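Local coordinates for putative 2,5-diketo-D-gluconic acid reductase B (Sinorhizobium meliloti, PDB 3UP8), which is a putative aldo/keto reductase that probably reduces methylglyoxal to hydroxyacetone with NADPH, at residues L59-V64 with V247-A252; E78-S83 with V90-K95. One frame throughout, in Å; residues are numbered along the deposited sequence.

Interaction 1: residues L59-V64 with V247-A252; sequences LGFRHV and VLSKTA
Near the closing seam of the (β/α)8 TIM barrel, F61 and H63 meet S249 and L248 across strand 37-40. Strands 63-65 and 245-249 are not neighbours: both pair with strand 37-40, the first strand of the barrel, and the two segments touch through side chains on both surfaces of the sheet. Inside the barrel, L248 comes up to the imidazole of H63 with one methyl, CD2, which lies 3.8 Å from H63 CE1 and 3.9 Å from H63 NE2. The two side chains cross at about a right angle. With CG anti to the backbone N (chi1 169°), the H63 ring reaches into the barrel, where its ND1 is hydrogen-bonded to P35 O and its ring packs edge-to-face with that of F91. The nitrogen ND1 is thus satisfied while the CE1-NE2 end takes the leucine methyl. L248 also lies about 5 Å, side chain to side chain, from K95, the lysine predicted to lower the pKa of the active-site tyrosine, which places this contact beside the predicted active site. On the outer surface, S249 OG sits at the edge of the F61 ring, near its plane, 3.9 Å from F61 CZ and 4.0 Å from F61 CE1. That hydroxyl also makes a weak hydrogen bond to G38 O. The F61 ring itself lies between sheet and helices, touching L37, A56 of helix 46-59, and L257 and F261 of helix 254-261. The R62 side chain folds back on the preceding residue: R62 NH1 bonds F61 O at 2.9 Å, approaching from above the carbonyl plane (54° out of it), and is also hydrogen-bonded to L57 O.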
# COMPACT_ATOMS: atom_id res chain seq x y z
N LEU A 59 5.51 -17.50 -6.37
CA LEU A 59 5.68 -17.74 -4.94
C LEU A 59 4.36 -17.61 -4.17
O LEU A 59 4.19 -18.25 -3.12
CB LEU A 59 6.76 -16.81 -4.37
CG LEU A 59 6.97 -16.71 -2.85
CD1 LEU A 59 7.62 -17.97 -2.26
CD2 LEU A 59 7.79 -15.48 -2.49
N GLY A 60 3.42 -16.82 -4.67
CA GLY A 60 2.12 -16.69 -4.00
C GLY A 60 1.60 -15.29 -3.72
O GLY A 60 0.52 -15.16 -3.16
N PHE A 61 2.35 -14.25 -4.09
CA PHE A 61 1.85 -12.86 -3.99
C PHE A 61 0.60 -12.72 -4.84
O PHE A 61 0.59 -13.18 -5.98
CB PHE A 61 2.88 -11.85 -4.49
CG PHE A 61 3.81 -11.36 -3.44
CD1 PHE A 61 3.55 -10.18 -2.75
CD2 PHE A 61 4.98 -12.07 -3.15
CE1 PHE A 61 4.43 -9.71 -1.77
CE2 PHE A 61 5.86 -11.62 -2.17
CZ PHE A 61 5.59 -10.44 -1.49
N ARG A 62 -0.43 -12.08 -4.29
CA ARG A 62 -1.68 -11.86 -5.03
C ARG A 62 -2.17 -10.41 -4.97
O ARG A 62 -3.32 -10.12 -5.29
CB ARG A 62 -2.77 -12.79 -4.51
CG ARG A 62 -2.55 -14.28 -4.80
CD ARG A 62 -2.61 -14.59 -6.30
NE ARG A 62 -2.42 -16.02 -6.54
CZ ARG A 62 -1.24 -16.60 -6.73
NH1 ARG A 62 -0.13 -15.89 -6.72
NH2 ARG A 62 -1.18 -17.92 -6.93
N HIS A 63 -1.30 -9.52 -4.52
CA HIS A 63 -1.61 -8.11 -4.40
C HIS A 63 -0.43 -7.40 -5.03
O HIS A 63 0.71 -7.63 -4.64
CB HIS A 63 -1.82 -7.77 -2.90
CG HIS A 63 -1.90 -6.30 -2.60
ND1 HIS A 63 -1.96 -5.82 -1.30
CD2 HIS A 63 -1.92 -5.21 -3.40
CE1 HIS A 63 -2.00 -4.51 -1.33
NE2 HIS A 63 -1.99 -4.11 -2.58
N VAL A 64 -0.70 -6.61 -6.06
CA VAL A 64 0.35 -5.86 -6.74
C VAL A 64 -0.03 -4.38 -6.74
O VAL A 64 -1.16 -4.04 -7.08
CB VAL A 64 0.57 -6.32 -8.20
CG1 VAL A 64 1.68 -5.51 -8.84
CG2 VAL A 64 0.91 -7.83 -8.25
N VAL A 247 0.64 -4.14 4.32
CA VAL A 247 2.02 -3.74 4.08
C VAL A 247 2.46 -4.04 2.63
O VAL A 247 2.15 -5.10 2.09
CB VAL A 247 2.99 -4.35 5.16
CG1 VAL A 247 2.96 -5.89 5.12
CG2 VAL A 247 4.41 -3.83 4.99
N LEU A 248 3.13 -3.08 2.01
CA LEU A 248 3.75 -3.25 0.69
C LEU A 248 5.24 -3.50 0.86
O LEU A 248 5.90 -2.81 1.62
CB LEU A 248 3.53 -2.00 -0.16
CG LEU A 248 2.06 -1.66 -0.48
CD1 LEU A 248 1.98 -0.38 -1.30
CD2 LEU A 248 1.38 -2.82 -1.20
N SER A 249 5.78 -4.49 0.16
CA SER A 249 7.21 -4.71 0.22
C SER A 249 7.85 -4.47 -1.14
O SER A 249 7.23 -4.69 -2.18
CB SER A 249 7.55 -6.10 0.74
OG SER A 249 6.81 -7.10 0.05
N LYS A 250 9.08 -3.97 -1.10
CA LYS A 250 9.91 -3.83 -2.28
C LYS A 250 10.99 -4.91 -2.20
O LYS A 250 11.85 -4.91 -1.31
CB LYS A 250 10.48 -2.42 -2.37
CG LYS A 250 11.28 -2.14 -3.65
CD LYS A 250 12.77 -2.24 -3.38
CE LYS A 250 13.59 -1.79 -4.58
NZ LYS A 250 15.03 -1.73 -4.21
N THR A 251 10.91 -5.85 -3.13
CA THR A 251 11.83 -6.96 -3.20
C THR A 251 12.46 -6.93 -4.58
O THR A 251 11.85 -7.36 -5.56
CB THR A 251 11.09 -8.30 -2.98
OG1 THR A 251 10.06 -8.42 -3.97
CG2 THR A 251 10.43 -8.35 -1.60
N ALA A 252 13.68 -6.39 -4.66
CA ALA A 252 14.41 -6.28 -5.93
C ALA A 252 15.25 -7.52 -6.26
O ALA A 252 15.91 -7.55 -7.31
CB ALA A 252 15.27 -5.02 -5.93

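Interaction 2: residues E78-S83 with V90-K95; sequences EAIQKS and VFLTTK
I80 meets V90 and L92 through methyl groups alone, with no ring, amide or carboxylate in the interface. The F91 ring packs instead on D123 and L124, and the Q81 amide bonds R118, while the carboxylate of E78, on the helix but without contact to 90-95, forms a salt bridge from its OE2 to K82 NZ at 3.2 Å, met from above the carboxylate plane. The contact converges on one methyl, I80 CD1, which lies 4.0 Å from L92 CD1 and 4.2 Å from V90 CG1. V90 and L92, two residues apart, offer their side chains on the same surface of the chain. I80 CD1 reaches them because the isoleucine is extended beyond CB (chi2 177°), spanning backbones whose CA atoms come no nearer than 8.4 Å, at I80 and V90. The I80 and L92 side chains cross obliquely. I80 O is gripped twice, by S83 OG at 2.6 Å and by S83 N at 3.2 Å, and S83 OG is also hydrogen-bonded to I85 N. Through the I80 methyl, helix 73-83 rests on strand 91-96 and on V90 just before it, within the β-α-β unit that begins with strand 63-65, while A79 and S83 pack against helix 46-59.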
# COMPACT_ATOMS: atom_id res chain seq x y z
N GLU A 78 2.37 -6.56 -18.17
CA GLU A 78 3.02 -7.68 -18.88
C GLU A 78 3.29 -8.86 -17.95
O GLU A 78 2.95 -10.00 -18.26
CB GLU A 78 4.33 -7.21 -19.52
CG GLU A 78 4.98 -8.28 -20.43
CD GLU A 78 6.29 -7.81 -21.06
OE1 GLU A 78 6.37 -6.63 -21.43
OE2 GLU A 78 7.22 -8.63 -21.17
N ALA A 79 3.90 -8.58 -16.80
CA ALA A 79 4.22 -9.61 -15.81
C ALA A 79 2.99 -10.38 -15.35
O ALA A 79 3.01 -11.61 -15.28
CB ALA A 79 4.97 -9.01 -14.62
N ILE A 80 1.91 -9.67 -15.02
CA ILE A 80 0.68 -10.34 -14.58
C ILE A 80 0.10 -11.22 -15.68
O ILE A 80 -0.25 -12.37 -15.44
CB ILE A 80 -0.38 -9.33 -14.07
CG1 ILE A 80 0.15 -8.60 -12.83
CG2 ILE A 80 -1.74 -10.04 -13.82
CD1 ILE A 80 -0.78 -7.53 -12.28
N GLN A 81 0.01 -10.66 -16.88
CA GLN A 81 -0.54 -11.38 -18.03
C GLN A 81 0.24 -12.67 -18.35
O GLN A 81 -0.36 -13.68 -18.68
CB GLN A 81 -0.57 -10.44 -19.23
CG GLN A 81 -0.72 -11.08 -20.58
CD GLN A 81 -0.50 -10.08 -21.70
OE1 GLN A 81 0.53 -9.40 -21.78
NE2 GLN A 81 -1.48 -9.97 -22.56
N LYS A 82 1.57 -12.61 -18.24
CA LYS A 82 2.43 -13.76 -18.56
C LYS A 82 2.47 -14.84 -17.47
O LYS A 82 3.01 -15.94 -17.68
CB LYS A 82 3.85 -13.30 -18.92
CG LYS A 82 3.95 -12.57 -20.25
CD LYS A 82 5.39 -12.50 -20.74
CE LYS A 82 5.52 -11.64 -21.99
NZ LYS A 82 6.95 -11.54 -22.44
N SER A 83 1.89 -14.54 -16.31
CA SER A 83 1.98 -15.40 -15.14
C SER A 83 1.03 -16.58 -15.19
O SER A 83 1.29 -17.60 -14.56
CB SER A 83 1.73 -14.59 -13.87
OG SER A 83 0.36 -14.26 -13.75
N VAL A 90 -5.91 -11.77 -8.72
CA VAL A 90 -4.93 -10.75 -8.36
C VAL A 90 -5.66 -9.49 -7.92
O VAL A 90 -6.66 -9.11 -8.51
CB VAL A 90 -3.95 -10.44 -9.52
CG1 VAL A 90 -2.97 -9.33 -9.13
CG2 VAL A 90 -3.16 -11.69 -9.93
N PHE A 91 -5.14 -8.85 -6.88
CA PHE A 91 -5.64 -7.55 -6.45
C PHE A 91 -4.68 -6.49 -6.95
O PHE A 91 -3.52 -6.42 -6.52
CB PHE A 91 -5.75 -7.50 -4.92
CG PHE A 91 -6.47 -6.30 -4.42
CD1 PHE A 91 -7.80 -6.39 -4.03
CD2 PHE A 91 -5.83 -5.06 -4.36
CE1 PHE A 91 -8.50 -5.25 -3.57
CE2 PHE A 91 -6.51 -3.93 -3.91
CZ PHE A 91 -7.85 -4.03 -3.52
N LEU A 92 -5.15 -5.66 -7.88
CA LEU A 92 -4.26 -4.73 -8.57
C LEU A 92 -4.63 -3.29 -8.24
O LEU A 92 -5.76 -2.88 -8.42
CB LEU A 92 -4.27 -4.98 -10.10
CG LEU A 92 -3.48 -4.02 -11.01
CD1 LEU A 92 -1.96 -4.03 -10.76
CD2 LEU A 92 -3.78 -4.27 -12.50
N THR A 93 -3.65 -2.53 -7.76
CA THR A 93 -3.84 -1.15 -7.37
C THR A 93 -3.01 -0.23 -8.24
O THR A 93 -1.83 -0.50 -8.46
CB THR A 93 -3.35 -0.96 -5.92
OG1 THR A 93 -4.13 -1.81 -5.07
CG2 THR A 93 -3.46 0.52 -5.46
N THR A 94 -3.61 0.85 -8.74
CA THR A 94 -2.80 1.96 -9.26
C THR A 94 -3.24 3.29 -8.64
O THR A 94 -4.17 3.32 -7.82
CB THR A 94 -2.67 1.99 -10.82
OG1 THR A 94 -1.60 2.87 -11.20
CG2 THR A 94 -4.00 2.41 -11.51
N LYS A 95 -2.54 4.37 -8.99
CA LYS A 95 -2.76 5.66 -8.36
C LYS A 95 -2.76 6.75 -9.42
O LYS A 95 -1.92 6.76 -10.32
CB LYS A 95 -1.64 5.96 -7.34
CG LYS A 95 -1.36 4.81 -6.36
CD LYS A 95 -0.30 5.19 -5.33
CE LYS A 95 0.15 3.97 -4.51
NZ LYS A 95 1.02 3.01 -5.28

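Overall arrangement
Interactions 1 and 2 have centres 11 Å apart and meet at neighbouring barrel strands, 63-65 and 91-96. Backbone contacts join them directly: R62 O lies 2.7 Å from F91 N, and V64 N 2.9 Å from F91 O, both probable hydrogen bonds. Along the chain, interaction 2 is local and nested in the long loop closed by interaction 1, which brings the second strand of the barrel close to the eighth. One contact thus reaches across the first strand, and the other seats a helix on the barrel's outer surface. K95, on strand 91-96 and predicted to lower the pKa of the active-site tyrosine, forms a salt bridge with D65 and a hydrogen bond with Y70, the predicted proton donor.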